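Local coordinates for adhesion and penetration protein autotransporter (Haemophilus influenzae, PDB 3SYJ) that promotes adherence to host cells, invasion and bacterial aggregation through its passenger domain, and is probably also a serine protease, at residues Gln159-Asp164 and Ser606-Ile611; Gly83-Asn88 and Tyr598-Lys603; Gly20-Gly25 and Ile29-Lys34. All blocks are in the same frame, centred on the assembly; numbering follows the deposited sequence.

Contact 1: Gln159-Asp164 and Ser606-Ile611; sequences QFWRND and SEMEGI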
ATOM      1  N   GLN A 159     -16.727  67.150   8.263  1.00 13.37           N
ATOM      2  CA  GLN A 159     -15.829  66.217   8.932  1.00 16.91           C
ATOM      3  C   GLN A 159     -14.624  66.921   9.567  1.00 16.88           C
ATOM      4  O   GLN A 159     -13.915  67.678   8.907  1.00 17.60           O
ATOM      5  CB  GLN A 159     -15.375  65.114   7.961  1.00 15.29           C
ATOM      6  CG  GLN A 159     -16.498  64.406   7.208  1.00 15.33           C
ATOM      7  CD  GLN A 159     -17.332  63.458   8.074  1.00 17.68           C
ATOM      8  OE1 GLN A 159     -17.098  63.308   9.279  1.00 13.23           O
ATOM      9  NE2 GLN A 159     -18.318  62.808   7.451  1.00 17.13           N
ATOM     10  N   PHE A 160     -14.407  66.659  10.850  1.00 13.96           N
ATOM     11  CA  PHE A 160     -13.270  67.193  11.570  1.00 17.70           C
ATOM     12  C   PHE A 160     -12.511  66.061  12.233  1.00 20.18           C
ATOM     13  O   PHE A 160     -13.086  65.013  12.525  1.00 18.86           O
ATOM     14  CB  PHE A 160     -13.742  68.129  12.682  1.00 20.59           C
ATOM     15  CG  PHE A 160     -14.480  69.346  12.201  1.00 25.79           C
ATOM     16  CD1 PHE A 160     -13.825  70.556  12.054  1.00 23.61           C
ATOM     17  CD2 PHE A 160     -15.840  69.290  11.933  1.00 24.46           C
ATOM     18  CE1 PHE A 160     -14.506  71.683  11.629  1.00 21.74           C
ATOM     19  CE2 PHE A 160     -16.525  70.416  11.511  1.00 21.88           C
ATOM     20  CZ  PHE A 160     -15.855  71.612  11.358  1.00 22.83           C
ATOM     21  N   TRP A 161     -11.222  66.268  12.483  1.00 20.35           N
ATOM     22  CA  TRP A 161     -10.559  65.520  13.548  1.00 22.77           C
ATOM     23  C   TRP A 161      -9.951  66.470  14.579  1.00 22.16           C
ATOM     24  O   TRP A 161      -9.565  67.589  14.250  1.00 20.88           O
ATOM     25  CB  TRP A 161      -9.553  64.483  13.030  1.00 17.34           C
ATOM     26  CG  TRP A 161      -8.447  65.012  12.187  1.00 21.77           C
ATOM     27  CD1 TRP A 161      -7.645  66.081  12.454  1.00 23.16           C
ATOM     28  CD2 TRP A 161      -7.989  64.465  10.948  1.00 21.52           C
ATOM     29  NE1 TRP A 161      -6.729  66.244  11.446  1.00 19.92           N
ATOM     30  CE2 TRP A 161      -6.919  65.264  10.510  1.00 17.21           C
ATOM     31  CE3 TRP A 161      -8.389  63.381  10.162  1.00 17.44           C
ATOM     32  CZ2 TRP A 161      -6.245  65.017   9.327  1.00 18.58           C
ATOM     33  CZ3 TRP A 161      -7.718  63.137   8.992  1.00 17.22           C
ATOM     34  CH2 TRP A 161      -6.660  63.951   8.581  1.00 23.59           C
ATOM     35  N   ARG A 162      -9.908  66.028  15.831  1.00 20.76           N
ATOM     36  CA  ARG A 162      -9.454  66.872  16.928  1.00 22.76           C
ATOM     37  C   ARG A 162      -8.215  66.276  17.569  1.00 24.41           C
ATOM     38  O   ARG A 162      -8.151  65.067  17.783  1.00 20.92           O
ATOM     39  CB  ARG A 162     -10.544  67.004  17.984  1.00 26.15           C
ATOM     40  CG  ARG A 162     -11.846  67.523  17.441  1.00 27.39           C
ATOM     41  CD  ARG A 162     -12.601  68.334  18.476  1.00 26.71           C
ATOM     42  NE  ARG A 162     -13.427  69.319  17.794  1.00 33.56           N
ATOM     43  CZ  ARG A 162     -13.100  70.596  17.662  1.00 35.09           C
ATOM     44  NH1 ARG A 162     -11.980  71.055  18.200  1.00 35.04           N
ATOM     45  NH2 ARG A 162     -13.904  71.417  17.009  1.00 47.46           N
ATOM     46  N   ASN A 163      -7.233  67.123  17.873  1.00 23.71           N
ATOM     47  CA  ASN A 163      -5.992  66.649  18.474  1.00 21.49           C
ATOM     48  C   ASN A 163      -6.029  66.704  19.995  1.00 21.43           C
ATOM     49  O   ASN A 163      -7.075  66.947  20.597  1.00 19.08           O
ATOM     50  CB  ASN A 163      -4.778  67.406  17.925  1.00 21.75           C
ATOM     51  CG  ASN A 163      -4.787  68.882  18.293  1.00 22.70           C
ATOM     52  OD1 ASN A 163      -5.423  69.292  19.267  1.00 23.15           O
ATOM     53  ND2 ASN A 163      -4.076  69.687  17.512  1.00 22.19           N
ATOM     54  N   ASP A 164      -4.880  66.471  20.614  1.00 19.71           N
ATOM     55  CA  ASP A 164      -4.813  66.392  22.066  1.00 22.35           C
ATOM     56  C   ASP A 164      -5.031  67.748  22.751  1.00 23.57           C
ATOM     57  O   ASP A 164      -5.265  67.816  23.957  1.00 21.49           O
ATOM     58  CB  ASP A 164      -3.507  65.724  22.500  1.00 22.16           C
ATOM     59  CG  ASP A 164      -3.629  64.211  22.563  1.00 20.37           C
ATOM     60  OD1 ASP A 164      -4.760  63.732  22.762  1.00 18.87           O
ATOM     61  OD2 ASP A 164      -2.608  63.501  22.427  1.00 21.65           O
ATOM     62  N   SER A 606      -4.560  63.693   3.802  1.00 18.24           N
ATOM     63  CA  SER A 606      -4.046  62.343   3.602  1.00 14.92           C
ATOM     64  C   SER A 606      -2.603  62.238   4.098  1.00 21.35           C
ATOM     65  O   SER A 606      -2.238  61.276   4.784  1.00 19.16           O
ATOM     66  CB  SER A 606      -4.115  61.950   2.126  1.00 17.45           C
ATOM     67  OG  SER A 606      -5.460  61.828   1.691  1.00 16.51           O
ATOM     68  N   GLU A 607      -1.783  63.228   3.749  1.00 21.49           N
ATOM     69  CA  GLU A 607      -0.381  63.243   4.169  1.00 20.52           C
ATOM     70  C   GLU A 607      -0.254  63.357   5.685  1.00 18.99           C
ATOM     71  O   GLU A 607       0.602  62.722   6.296  1.00 20.67           O
ATOM     72  CB  GLU A 607       0.372  64.381   3.490  1.00 25.17           C
ATOM     73  CG  GLU A 607       0.851  64.048   2.093  1.00 32.00           C
ATOM     74  CD  GLU A 607       0.999  65.286   1.227  1.00 38.03           C
ATOM     75  OE1 GLU A 607       1.389  66.345   1.767  1.00 37.35           O
ATOM     76  OE2 GLU A 607       0.722  65.198   0.009  1.00 38.40           O
ATOM     77  N   MET A 608      -1.118  64.168   6.281  1.00 16.50           N
ATOM     78  CA  MET A 608      -1.158  64.336   7.721  1.00 17.45           C
ATOM     79  C   MET A 608      -1.530  63.024   8.399  1.00 19.84           C
ATOM     80  O   MET A 608      -0.908  62.614   9.383  1.00 20.35           O
ATOM     81  CB  MET A 608      -2.150  65.440   8.084  1.00 20.20           C
ATOM     82  CG  MET A 608      -2.179  65.783   9.554  1.00 22.50           C
ATOM     83  SD  MET A 608      -2.676  67.479   9.917  1.00 21.94           S
ATOM     84  CE  MET A 608      -2.884  67.300  11.683  1.00 23.08           C
ATOM     85  N   GLU A 609      -2.542  62.356   7.858  1.00 21.79           N
ATOM     86  CA  GLU A 609      -2.979  61.076   8.392  1.00 20.40           C
ATOM     87  C   GLU A 609      -1.988  59.953   8.063  1.00 19.27           C
ATOM     88  O   GLU A 609      -1.927  58.945   8.764  1.00 19.04           O
ATOM     89  CB  GLU A 609      -4.391  60.744   7.889  1.00 18.29           C
ATOM     90  CG  GLU A 609      -4.961  59.425   8.388  1.00 16.50           C
ATOM     91  CD  GLU A 609      -5.133  59.362   9.895  1.00 17.82           C
ATOM     92  OE1 GLU A 609      -5.081  60.414  10.565  1.00 20.06           O
ATOM     93  OE2 GLU A 609      -5.334  58.249  10.412  1.00 19.58           O
ATOM     94  N   GLY A 610      -1.203  60.133   7.006  1.00 15.93           N
ATOM     95  CA  GLY A 610      -0.238  59.121   6.609  1.00 18.73           C
ATOM     96  C   GLY A 610      -0.809  57.947   5.816  1.00 22.95           C
ATOM     97  O   GLY A 610      -0.294  56.827   5.898  1.00 23.35           O
ATOM     98  N   ILE A 611      -1.864  58.196   5.043  1.00 20.18           N
ATOM     99  CA  ILE A 611      -2.490  57.165   4.214  1.00 17.44           C
ATOM    100  C   ILE A 611      -2.600  57.636   2.764  1.00 19.67           C
ATOM    101  O   ILE A 611      -2.730  58.834   2.512  1.00 17.57           O
ATOM    102  CB  ILE A 611      -3.902  56.860   4.713  1.00 18.33           C
ATOM    103  CG1 ILE A 611      -4.718  58.152   4.745  1.00 16.98           C
ATOM    104  CG2 ILE A 611      -3.852  56.217   6.088  1.00 19.95           C
ATOM    105  CD1 ILE A 611      -6.152  57.971   5.156  1.00 17.27           C
TER

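Contact 2: Gly83-Asn88 and Tyr598-Lys603; sequences GAEGNN and YNHLNK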
ATOM      1  N   GLY A  83     -26.707  50.595   0.098  1.00 13.14           N
ATOM      2  CA  GLY A  83     -25.738  49.615  -0.352  1.00 15.64           C
ATOM      3  C   GLY A  83     -24.331  49.952   0.081  1.00 16.73           C
ATOM      4  O   GLY A  83     -24.108  50.459   1.183  1.00 16.52           O
ATOM      5  N   ALA A  84     -23.376  49.672  -0.795  1.00 16.25           N
ATOM      6  CA  ALA A  84     -21.981  49.915  -0.497  1.00 15.71           C
ATOM      7  C   ALA A  84     -21.474  51.139  -1.247  1.00 17.94           C
ATOM      8  O   ALA A  84     -22.102  51.599  -2.209  1.00 14.62           O
ATOM      9  CB  ALA A  84     -21.159  48.694  -0.846  1.00 13.32           C
ATOM     10  N   GLU A  85     -20.345  51.673  -0.788  1.00 13.92           N
ATOM     11  CA  GLU A  85     -19.746  52.857  -1.386  1.00 12.58           C
ATOM     12  C   GLU A  85     -19.118  52.465  -2.704  1.00 14.08           C
ATOM     13  O   GLU A  85     -18.757  51.307  -2.899  1.00 15.78           O
ATOM     14  CB  GLU A  85     -18.647  53.405  -0.469  1.00 16.88           C
ATOM     15  CG  GLU A  85     -17.383  52.539  -0.449  1.00 12.62           C
ATOM     16  CD  GLU A  85     -16.337  53.027   0.548  1.00 15.15           C
ATOM     17  OE1 GLU A  85     -16.518  54.117   1.118  1.00 13.58           O
ATOM     18  OE2 GLU A  85     -15.331  52.316   0.761  1.00 13.62           O
ATOM     19  N   GLY A  86     -18.979  53.419  -3.615  1.00 14.74           N
ATOM     20  CA  GLY A  86     -18.192  53.172  -4.811  1.00 18.02           C
ATOM     21  C   GLY A  86     -18.938  53.214  -6.124  1.00 18.78           C
ATOM     22  O   GLY A  86     -20.139  53.464  -6.169  1.00 18.76           O
ATOM     23  N   ASN A  87     -18.216  52.957  -7.206  1.00 17.15           N
ATOM     24  CA  ASN A  87     -18.778  53.153  -8.530  1.00 22.74           C
ATOM     25  C   ASN A  87     -18.768  51.909  -9.414  1.00 19.16           C
ATOM     26  O   ASN A  87     -18.845  52.013 -10.636  1.00 22.36           O
ATOM     27  CB  ASN A  87     -18.076  54.329  -9.221  1.00 20.40           C
ATOM     28  CG  ASN A  87     -18.425  55.666  -8.579  1.00 24.98           C
ATOM     29  OD1 ASN A  87     -19.571  55.895  -8.188  1.00 23.86           O
ATOM     30  ND2 ASN A  87     -17.437  56.551  -8.465  1.00 22.95           N
ATOM     31  N   ASN A  88     -18.674  50.740  -8.788  1.00 16.30           N
ATOM     32  CA  ASN A  88     -18.737  49.469  -9.500  1.00 18.94           C
ATOM     33  C   ASN A  88     -20.115  49.335 -10.129  1.00 16.06           C
ATOM     34  O   ASN A  88     -21.099  49.178  -9.413  1.00 18.34           O
ATOM     35  CB  ASN A  88     -18.469  48.310  -8.522  1.00 16.91           C
ATOM     36  CG  ASN A  88     -18.574  46.931  -9.179  1.00 18.65           C
ATOM     37  OD1 ASN A  88     -18.848  46.803 -10.375  1.00 16.55           O
ATOM     38  ND2 ASN A  88     -18.358  45.891  -8.384  1.00 14.03           N
ATOM     39  N   TYR A 598     -12.943  53.639   1.571  1.00 14.67           N
ATOM     40  CA  TYR A 598     -12.206  54.450   0.603  1.00 15.56           C
ATOM     41  C   TYR A 598     -11.754  55.773   1.228  1.00 19.00           C
ATOM     42  O   TYR A 598     -12.483  56.366   2.013  1.00 15.09           O
ATOM     43  CB  TYR A 598     -13.131  54.724  -0.587  1.00 16.86           C
ATOM     44  CG  TYR A 598     -12.540  55.490  -1.763  1.00 18.12           C
ATOM     45  CD1 TYR A 598     -11.916  54.821  -2.806  1.00 20.27           C
ATOM     46  CD2 TYR A 598     -12.644  56.877  -1.844  1.00 21.59           C
ATOM     47  CE1 TYR A 598     -11.392  55.501  -3.895  1.00 17.12           C
ATOM     48  CE2 TYR A 598     -12.121  57.576  -2.932  1.00 20.07           C
ATOM     49  CZ  TYR A 598     -11.495  56.877  -3.957  1.00 24.04           C
ATOM     50  OH  TYR A 598     -10.971  57.545  -5.045  1.00 22.90           O
ATOM     51  N   ASN A 599     -10.561  56.244   0.872  1.00 16.52           N
ATOM     52  CA  ASN A 599     -10.046  57.499   1.419  1.00 15.93           C
ATOM     53  C   ASN A 599     -10.353  58.697   0.530  1.00 16.14           C
ATOM     54  O   ASN A 599      -9.714  58.895  -0.504  1.00 16.75           O
ATOM     55  CB  ASN A 599      -8.539  57.410   1.669  1.00 16.38           C
ATOM     56  CG  ASN A 599      -7.946  58.735   2.144  1.00 18.42           C
ATOM     57  OD1 ASN A 599      -8.658  59.605   2.647  1.00 15.23           O
ATOM     58  ND2 ASN A 599      -6.641  58.891   1.977  1.00 11.21           N
ATOM     59  N   HIS A 600     -11.331  59.499   0.946  1.00 17.90           N
ATOM     60  CA  HIS A 600     -11.751  60.665   0.177  1.00 16.25           C
ATOM     61  C   HIS A 600     -10.918  61.918   0.473  1.00 21.80           C
ATOM     62  O   HIS A 600     -11.162  62.966  -0.117  1.00 19.77           O
ATOM     63  CB  HIS A 600     -13.220  60.998   0.451  1.00 18.40           C
ATOM     64  CG  HIS A 600     -14.189  59.960  -0.026  1.00 20.88           C
ATOM     65  ND1 HIS A 600     -14.750  59.989  -1.285  1.00 19.58           N
ATOM     66  CD2 HIS A 600     -14.720  58.882   0.599  1.00 17.08           C
ATOM     67  CE1 HIS A 600     -15.570  58.962  -1.422  1.00 22.10           C
ATOM     68  NE2 HIS A 600     -15.571  58.275  -0.293  1.00 21.81           N
ATOM     69  N   LEU A 601      -9.954  61.830   1.387  1.00 15.31           N
ATOM     70  CA  LEU A 601      -9.227  63.034   1.796  1.00 21.64           C
ATOM     71  C   LEU A 601      -8.307  63.608   0.702  1.00 22.03           C
ATOM     72  O   LEU A 601      -7.753  62.873  -0.115  1.00 17.74           O
ATOM     73  CB  LEU A 601      -8.441  62.786   3.088  1.00 19.68           C
ATOM     74  CG  LEU A 601      -9.255  62.466   4.346  1.00 20.23           C
ATOM     75  CD1 LEU A 601      -8.340  62.150   5.506  1.00 16.32           C
ATOM     76  CD2 LEU A 601     -10.174  63.618   4.687  1.00 21.46           C
ATOM     77  N   ASN A 602      -8.143  64.928   0.700  1.00 23.45           N
ATOM     78  CA  ASN A 602      -7.234  65.569  -0.250  1.00 26.82           C
ATOM     79  C   ASN A 602      -5.774  65.277   0.074  1.00 21.62           C
ATOM     80  O   ASN A 602      -5.466  64.627   1.076  1.00 18.98           O
ATOM     81  CB  ASN A 602      -7.471  67.083  -0.318  1.00 23.11           C
ATOM     82  CG  ASN A 602      -7.130  67.793   0.983  1.00 26.58           C
ATOM     83  OD1 ASN A 602      -6.361  67.285   1.803  1.00 28.31           O
ATOM     84  ND2 ASN A 602      -7.706  68.975   1.178  1.00 19.01           N
ATOM     85  N   LYS A 603      -4.888  65.763  -0.787  1.00 23.37           N
ATOM     86  CA  LYS A 603      -3.449  65.570  -0.634  1.00 25.58           C
ATOM     87  C   LYS A 603      -2.984  65.889   0.778  1.00 23.95           C
ATOM     88  O   LYS A 603      -2.266  65.109   1.402  1.00 26.41           O
ATOM     89  CB  LYS A 603      -2.705  66.484  -1.608  1.00 28.98           C
ATOM     90  CG  LYS A 603      -2.121  65.803  -2.827  1.00 34.71           C
ATOM     91  CD  LYS A 603      -0.649  65.500  -2.607  1.00 40.04           C
ATOM     92  CE  LYS A 603       0.122  65.530  -3.918  1.00 54.28           C
ATOM     93  NZ  LYS A 603       1.564  65.859  -3.700  1.00 57.50           N
TER
HETATM   94  O   HOH W   1     -17.545  56.447   0.642  1.00 13.58           O

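Contact 3: Gly20-Gly25 and Ile29-Lys34; sequences GKFTVG and IKVYNK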
ATOM      1  N   GLY A  20     -13.225  46.709   7.197  1.00 17.59           N
ATOM      2  CA  GLY A  20     -12.191  46.264   8.110  1.00 17.30           C
ATOM      3  C   GLY A  20     -12.752  45.192   9.027  1.00 18.67           C
ATOM      4  O   GLY A  20     -13.383  44.232   8.580  1.00 18.34           O
ATOM      5  N   LYS A  21     -12.538  45.360  10.321  1.00 18.29           N
ATOM      6  CA  LYS A  21     -12.976  44.365  11.280  1.00 18.76           C
ATOM      7  C   LYS A  21     -14.427  44.584  11.671  1.00 20.35           C
ATOM      8  O   LYS A  21     -15.011  43.772  12.389  1.00 17.90           O
ATOM      9  CB  LYS A  21     -12.064  44.372  12.507  1.00 23.70           C
ATOM     10  CG  LYS A  21     -10.874  43.449  12.338  1.00 26.24           C
ATOM     11  CD  LYS A  21      -9.681  43.873  13.163  1.00 34.23           C
ATOM     12  CE  LYS A  21      -8.561  42.856  13.024  1.00 37.67           C
ATOM     13  NZ  LYS A  21      -7.229  43.491  13.248  1.00 55.52           N
ATOM     14  N   PHE A  22     -15.014  45.664  11.169  1.00 14.65           N
ATOM     15  CA  PHE A  22     -16.358  46.050  11.585  1.00 15.76           C
ATOM     16  C   PHE A  22     -17.462  45.501  10.676  1.00 16.87           C
ATOM     17  O   PHE A  22     -18.436  46.188  10.348  1.00 14.08           O
ATOM     18  CB  PHE A  22     -16.441  47.567  11.725  1.00 16.11           C
ATOM     19  CG  PHE A  22     -15.549  48.117  12.813  1.00 15.48           C
ATOM     20  CD1 PHE A  22     -15.847  47.886  14.155  1.00 13.95           C
ATOM     21  CD2 PHE A  22     -14.409  48.838  12.498  1.00 14.52           C
ATOM     22  CE1 PHE A  22     -15.035  48.381  15.161  1.00 19.14           C
ATOM     23  CE2 PHE A  22     -13.586  49.343  13.500  1.00 16.04           C
ATOM     24  CZ  PHE A  22     -13.902  49.115  14.839  1.00 15.13           C
ATOM     25  N   THR A  23     -17.299  44.248  10.272  1.00 15.19           N
ATOM     26  CA  THR A  23     -18.302  43.577   9.476  1.00 12.63           C
ATOM     27  C   THR A  23     -19.509  43.327  10.357  1.00 15.43           C
ATOM     28  O   THR A  23     -19.393  43.249  11.586  1.00 13.59           O
ATOM     29  CB  THR A  23     -17.773  42.252   8.967  1.00 15.52           C
ATOM     30  OG1 THR A  23     -17.166  41.556  10.057  1.00 17.74           O
ATOM     31  CG2 THR A  23     -16.732  42.478   7.876  1.00 15.58           C
ATOM     32  N   VAL A  24     -20.672  43.197   9.737  1.00 18.18           N
ATOM     33  CA  VAL A  24     -21.900  43.052  10.499  1.00 18.23           C
ATOM     34  C   VAL A  24     -21.802  41.833  11.413  1.00 18.40           C
ATOM     35  O   VAL A  24     -21.332  40.771  10.992  1.00 16.91           O
ATOM     36  CB  VAL A  24     -23.125  42.941   9.572  1.00 17.27           C
ATOM     37  CG1 VAL A  24     -24.395  42.835  10.388  1.00 14.47           C
ATOM     38  CG2 VAL A  24     -23.181  44.140   8.642  1.00 12.12           C
ATOM     39  N   GLY A  25     -22.216  42.003  12.669  1.00 17.18           N
ATOM     40  CA  GLY A  25     -22.239  40.907  13.626  1.00 15.86           C
ATOM     41  C   GLY A  25     -20.948  40.696  14.392  1.00 19.26           C
ATOM     42  O   GLY A  25     -20.953  40.048  15.440  1.00 19.84           O
ATOM     43  N   ILE A  29     -13.836  44.044  18.852  1.00 16.93           N
ATOM     44  CA  ILE A  29     -12.820  44.635  17.987  1.00 18.98           C
ATOM     45  C   ILE A  29     -11.900  45.533  18.809  1.00 17.33           C
ATOM     46  O   ILE A  29     -12.335  46.519  19.406  1.00 16.54           O
ATOM     47  CB  ILE A  29     -13.430  45.436  16.814  1.00 17.59           C
ATOM     48  CG1 ILE A  29     -14.315  44.540  15.947  1.00 18.60           C
ATOM     49  CG2 ILE A  29     -12.338  46.048  15.951  1.00 13.96           C
ATOM     50  CD1 ILE A  29     -15.784  44.623  16.288  1.00 15.28           C
ATOM     51  N   LYS A  30     -10.629  45.170  18.852  1.00 16.60           N
ATOM     52  CA  LYS A  30      -9.649  45.969  19.566  1.00 21.34           C
ATOM     53  C   LYS A  30      -9.347  47.245  18.791  1.00 22.03           C
ATOM     54  O   LYS A  30      -9.183  47.217  17.572  1.00 22.27           O
ATOM     55  CB  LYS A  30      -8.377  45.160  19.799  1.00 25.29           C
ATOM     56  CG  LYS A  30      -8.549  44.053  20.838  1.00 27.54           C
ATOM     57  CD  LYS A  30      -7.367  43.095  20.804  1.00 35.04           C
ATOM     58  CE  LYS A  30      -7.562  41.919  21.754  1.00 43.47           C
ATOM     59  NZ  LYS A  30      -7.654  42.366  23.170  1.00 43.50           N
ATOM     60  N   VAL A  31      -9.298  48.364  19.504  1.00 17.21           N
ATOM     61  CA  VAL A  31      -9.006  49.652  18.898  1.00 18.18           C
ATOM     62  C   VAL A  31      -7.754  50.252  19.530  1.00 20.32           C
ATOM     63  O   VAL A  31      -7.738  50.543  20.727  1.00 24.33           O
ATOM     64  CB  VAL A  31     -10.185  50.618  19.083  1.00 19.54           C
ATOM     65  CG1 VAL A  31      -9.822  52.004  18.574  1.00 16.24           C
ATOM     66  CG2 VAL A  31     -11.415  50.075  18.374  1.00 15.43           C
ATOM     67  N   TYR A  32      -6.708  50.420  18.726  1.00 19.23           N
ATOM     68  CA  TYR A  32      -5.436  50.957  19.208  1.00 18.79           C
ATOM     69  C   TYR A  32      -5.277  52.410  18.778  1.00 18.82           C
ATOM     70  O   TYR A  32      -5.796  52.801  17.739  1.00 17.51           O
ATOM     71  CB  TYR A  32      -4.267  50.120  18.679  1.00 19.77           C
ATOM     72  CG  TYR A  32      -4.354  48.664  19.068  1.00 20.97           C
ATOM     73  CD1 TYR A  32      -3.831  48.214  20.275  1.00 20.07           C
ATOM     74  CD2 TYR A  32      -4.978  47.742  18.240  1.00 24.31           C
ATOM     75  CE1 TYR A  32      -3.923  46.885  20.643  1.00 24.68           C
ATOM     76  CE2 TYR A  32      -5.074  46.411  18.595  1.00 23.08           C
ATOM     77  CZ  TYR A  32      -4.546  45.986  19.796  1.00 26.56           C
ATOM     78  OH  TYR A  32      -4.641  44.661  20.147  1.00 30.61           O
ATOM     79  N   ASN A  33      -4.578  53.212  19.578  1.00 20.06           N
ATOM     80  CA  ASN A  33      -4.271  54.581  19.173  1.00 17.01           C
ATOM     81  C   ASN A  33      -3.029  54.643  18.284  1.00 19.74           C
ATOM     82  O   ASN A  33      -2.430  53.614  17.959  1.00 18.25           O
ATOM     83  CB  ASN A  33      -4.155  55.528  20.371  1.00 16.85           C
ATOM     84  CG  ASN A  33      -3.010  55.165  21.322  1.00 18.56           C
ATOM     85  OD1 ASN A  33      -2.042  54.501  20.946  1.00 17.55           O
ATOM     86  ND2 ASN A  33      -3.127  55.609  22.563  1.00 13.98           N
ATOM     87  N   LYS A  34      -2.648  55.848  17.873  1.00 19.06           N
ATOM     88  CA  LYS A  34      -1.528  55.979  16.956  1.00 18.70           C
ATOM     89  C   LYS A  34      -0.213  55.584  17.624  1.00 20.81           C
ATOM     90  O   LYS A  34       0.789  55.357  16.950  1.00 17.02           O
ATOM     91  CB  LYS A  34      -1.476  57.384  16.350  1.00 18.29           C
ATOM     92  CG  LYS A  34      -2.655  57.645  15.412  1.00 22.08           C
ATOM     93  CD  LYS A  34      -2.539  58.953  14.647  1.00 19.45           C
ATOM     94  CE  LYS A  34      -3.644  59.048  13.597  1.00 18.22           C
ATOM     95  NZ  LYS A  34      -3.883  60.431  13.097  1.00 18.63           N
TER

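Contact 1: Gln159-Asp164 and Ser606-Ile611
Trp161 brings the protease domain against the end of helix 603-609, which rises from the beta-helix, a pairing that packs the indole against Met608 and Glu609. Trp161 sits on strand 159-162, the middle strand of a three-stranded mixed sheet. From CB, chi1 of 58° sets CG between the backbone N and the carbonyl carbon and turns the indole toward the helix. On the pyrrole side, Trp161 NE1 lies 4.0 Å from Met608 CE and gives its hydrogen bond to Asp169 of the adjacent strand, so the buried polar atom is provided for. Next along the ring, Trp161 CZ2 comes within 4.1 Å of Met608 CG; the long, unbranched thioether chain runs past the indole in the opposite direction and can follow its length. At the far end, Trp161 CH2 meets Glu609 CB at 4.0 Å. A bend in chi2 (62°) brings Glu609 OE1 over one indole face, with the carboxylate tilted 41° from the ring. That buried carboxylate is held by the backbone N of Tyr9 and a salt bridge to Lys34. Gly610, with positive phi, closes the helix as the C-prime residue of a Schellman motif, whose outer bond joins Ile611 N to Ser606 O at 3.1 Å.

Contact 2: Gly83-Asn88 and Tyr598-Lys603
Glu85 and Tyr598 join a loop of the protease domain to the beta-helix excursion that leads into helix 603-609. Along residues 83-88, Gly83 and Ala84 lead up to Glu85, which carries the contact. Its chi1 of 72° places CG between the backbone N and the carbonyl carbon, and the rest of the chain runs out straight, delivering the carboxylate to the far backbone. Glu85 OE2 accepts from Tyr598 N at 2.8 Å; the N-H points at it at 154°, on the syn side and 25° out of the carboxylate plane. Glu85 OE2 also lies 3.5 Å from Tyr598 CB. The other oxygen works through water: Glu85 OE1 accepts a hydrogen bond from a water at 2.6 Å, and that water also bonds His600 NE2 at 2.8 Å. Tyr598 CD2 stands 3.5 Å above the centre of one face of the His600 imidazole; the ring of Tyr177 also meets His600, nearly parallel. Gly86 follows and, like Gly83, has a positive phi, which a residue without a side chain adopts readily. The backbone of Asn87 bonds Trp678, which also stacks on Tyr598. In the facing segment, Asn599 OD1 accepts from Leu601 N at 2.9 Å, an Asx turn that shapes residues 598-603 ahead of the helix. Lys19 forms a salt bridge with Glu85 OE2, so one acidic group answers an ammonium, a peptide N-H and a water. This setting probably keeps Glu85 ionised, and its charge may in turn raise the basicity of the nearby His600.

Contact 3: Gly20-Gly25 and Ile29-Lys34
Phe22 and Ile29 make the dense half of this contact, local apolar packing in the protease domain where the loop after helix 9-17 folds back on strand 29-32. Three ring atoms do the touching: Phe22 CZ lies 3.6 Å from Ile29 CG2, Phe22 CE1 sits 3.7 Å from Ile29 CB, and Phe22 CD1 is 3.9 Å from Ile29 CD1. A beta-branched residue suits the place because its two arms spread along the ring, while chi1 of -64° swings the Phe22 ring back toward the strand. Ile29 CG1 also packs on the backbone, 3.7 Å from Lys21 O, and Lys21 CB adds a close touch to Ile29 CG2 at 3.8 Å. Val31 is the loose part: its CG2 lies near the plane of the Phe22 ring, at its edge, but stays 4.4 Å from Phe22 CZ. The solvent side is Lys21 beyond CB, whose extended chain leads away at an exposed position, where the amino group suits water. Beyond the two segments, Phe22 meets Phe15 of helix 9-17 edge-to-face and also touches Tyr11 and Asp14. Strand 29-32 pairs antiparallel with strand 38-42, whose Ser42 likewise touches Phe22, so the ring lies between that helix and this hairpin.

How the contacts relate
Contacts 1 and 2 both join the protease domain to the same excursion of the beta-helix, their centres about 17 Å apart, and together they help seat that domain on the solenoid. Ser606 OG and Asn599 ND2, 3.2 Å apart, probably hydrogen-bond across them, and Leu601 CD1 packs 3.7 Å from Trp161 CZ3. Contact 3 lies wholly within the protease domain, yet its second segment reaches contact 1: Lys34 NZ, 2.8 Å from Glu609 OE1, ties the loop after strand 29-32 to helix 603-609. Contacts 2 and 3 do not touch; their nearest atoms are about 9 Å apart. All three lie away from Ser218, the active-site serine inferred from relatives.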